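PDB 4TVI: aminotransferase, class IV from Brucella abortus, which probably catalyses the pyridoxal-phosphate-dependent transfer of amino groups from leucine, isoleucine and valine to 2-oxoglutarate. Local coordinates for residues Val48-Ala53 / Arg123-Ala128. Numbering follows the deposited sequence.
Sequences VRILGA and RPMYWA
Leu51 lays one methyl, CD1, on the indole of Trp127, 3.5 Å from the centroid of the five-membered ring and only 13° off its normal. This is a CH-pi contact made over the face of the five-membered ring, and so off-centre on the indole as a whole; the closest ring atom is CE2, also 3.5 Å from Leu51 CD1. The two side chains run past each other in opposite directions. With Trp127 CG between the backbone N and the carbonyl carbon (chi1 70°), the indole stands out from strand 120-128 and leans back along it toward the Met125 side, which brings its six-membered ring to Ile50 as well. There Ile50 CD1 lies 4.0 Å from Trp127 CH2, while the carbonyl oxygen Ile50 O approaches Trp127 CZ2 obliquely at 3.8 Å.

The same Ile50 methyl continues to Met125, with CD1 and CE 4.0 Å apart and the two side chains at about a right angle. A bend at chi3 (-65°) turns Met125 CE toward Ile50 CD1. Met125 SD accepts a weak hydrogen bond (3.5 Å) from Arg123 NE, in the plane of the guanidinium at its edge. No hydrogen bond joins the segments; the contact is buried and carried mainly by apolar side chains.

Trp127 NE1 donates to Glu129 OE2, and across the dimer Arg49 NH1 forms a salt bridge with Glu129 of the second subunit. Leu51 packs on Leu51 of the second subunit, and Arg49, Leu51 and Gly52 pair antiparallel with a strand of that chain. Arg123 NH2 is hydrogen-bonded to Ala53 O of the second subunit. The arrangement thus packs a dimer-interface segment against side chains from one face of the five-stranded antiparallel sheet in the smaller, N-terminal domain of the class IV (fold type IV) aminotransferase dimer.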
# COMPACT_ATOMS: atom_id res chain seq x y z
N VAL A 48 21.37 1.51 1.16
CA VAL A 48 21.14 2.94 1.02
C VAL A 48 19.76 3.30 1.54
O VAL A 48 18.74 2.86 1.00
CB VAL A 48 21.29 3.38 -0.45
CG1 VAL A 48 21.02 4.87 -0.58
CG2 VAL A 48 22.69 3.03 -0.96
N ARG A 49 19.72 4.10 2.60
CA ARG A 49 18.46 4.51 3.21
C ARG A 49 17.86 5.67 2.43
O ARG A 49 18.40 6.78 2.45
CB ARG A 49 18.67 4.89 4.67
CG ARG A 49 19.11 3.72 5.54
CD ARG A 49 17.95 2.77 5.79
NE ARG A 49 18.31 1.38 5.51
CZ ARG A 49 17.56 0.33 5.83
NH1 ARG A 49 16.40 0.50 6.46
NH2 ARG A 49 17.97 -0.90 5.52
N ILE A 50 16.75 5.42 1.74
CA ILE A 50 16.21 6.41 0.81
C ILE A 50 14.89 7.06 1.25
O ILE A 50 14.56 8.14 0.79
CB ILE A 50 16.00 5.78 -0.59
CG1 ILE A 50 15.05 4.58 -0.51
CG2 ILE A 50 17.33 5.34 -1.18
CD1 ILE A 50 14.60 4.08 -1.86
N LEU A 51 14.16 6.41 2.15
CA LEU A 51 12.88 6.95 2.63
C LEU A 51 12.97 7.43 4.09
O LEU A 51 13.41 6.69 4.97
CB LEU A 51 11.77 5.91 2.50
CG LEU A 51 10.86 6.06 1.28
CD1 LEU A 51 11.65 6.00 -0.01
CD2 LEU A 51 9.75 5.00 1.28
N GLY A 52 12.55 8.66 4.33
CA GLY A 52 12.64 9.25 5.65
C GLY A 52 11.50 8.86 6.57
O GLY A 52 10.43 8.43 6.13
N ALA A 53 11.72 9.04 7.87
CA ALA A 53 10.71 8.72 8.87
C ALA A 53 9.47 9.59 8.68
O ALA A 53 8.37 9.21 9.07
CB ALA A 53 11.27 8.91 10.27
N ARG A 123 15.66 -2.41 -10.34
CA ARG A 123 14.41 -1.87 -9.81
C ARG A 123 14.40 -0.35 -9.72
O ARG A 123 14.97 0.23 -8.80
CB ARG A 123 14.10 -2.46 -8.42
CG ARG A 123 12.77 -1.95 -7.83
CD ARG A 123 12.42 -2.60 -6.49
NE ARG A 123 13.42 -2.34 -5.46
CZ ARG A 123 14.30 -3.24 -5.03
NH1 ARG A 123 14.28 -4.46 -5.54
NH2 ARG A 123 15.19 -2.92 -4.10
N PRO A 124 13.76 0.31 -10.70
CA PRO A 124 13.49 1.75 -10.63
C PRO A 124 12.38 2.05 -9.62
O PRO A 124 11.44 1.26 -9.51
CB PRO A 124 13.03 2.10 -12.05
CG PRO A 124 13.34 0.90 -12.89
CD PRO A 124 13.30 -0.27 -11.97
N MET A 125 12.48 3.17 -8.90
CA MET A 125 11.47 3.51 -7.90
C MET A 125 11.18 5.01 -7.86
O MET A 125 12.09 5.84 -7.88
CB MET A 125 11.92 3.04 -6.51
CG MET A 125 11.95 1.53 -6.34
SD MET A 125 12.63 1.01 -4.76
CE MET A 125 14.32 1.58 -4.92
N TYR A 126 9.89 5.35 -7.81
CA TYR A 126 9.42 6.72 -7.65
C TYR A 126 8.55 6.81 -6.40
O TYR A 126 7.82 5.86 -6.10
CB TYR A 126 8.59 7.19 -8.84
CG TYR A 126 9.33 7.58 -10.09
CD1 TYR A 126 10.23 8.64 -10.10
CD2 TYR A 126 9.07 6.94 -11.29
CE1 TYR A 126 10.88 9.02 -11.27
CE2 TYR A 126 9.70 7.31 -12.46
CZ TYR A 126 10.61 8.35 -12.44
OH TYR A 126 11.24 8.71 -13.62
N TRP A 127 8.59 7.94 -5.71
CA TRP A 127 7.76 8.15 -4.53
C TRP A 127 7.66 9.64 -4.19
O TRP A 127 8.47 10.44 -4.64
CB TRP A 127 8.31 7.38 -3.33
CG TRP A 127 9.60 7.95 -2.81
CD1 TRP A 127 9.75 8.86 -1.80
CD2 TRP A 127 10.92 7.66 -3.28
NE1 TRP A 127 11.08 9.14 -1.61
CE2 TRP A 127 11.82 8.43 -2.51
CE3 TRP A 127 11.43 6.83 -4.29
CZ2 TRP A 127 13.20 8.38 -2.70
CZ3 TRP A 127 12.81 6.79 -4.48
CH2 TRP A 127 13.68 7.56 -3.69
N ALA A 128 6.66 10.00 -3.39
CA ALA A 128 6.52 11.39 -2.96
C ALA A 128 7.19 11.63 -1.62
O ALA A 128 7.00 10.85 -0.69
CB ALA A 128 5.05 11.78 -2.89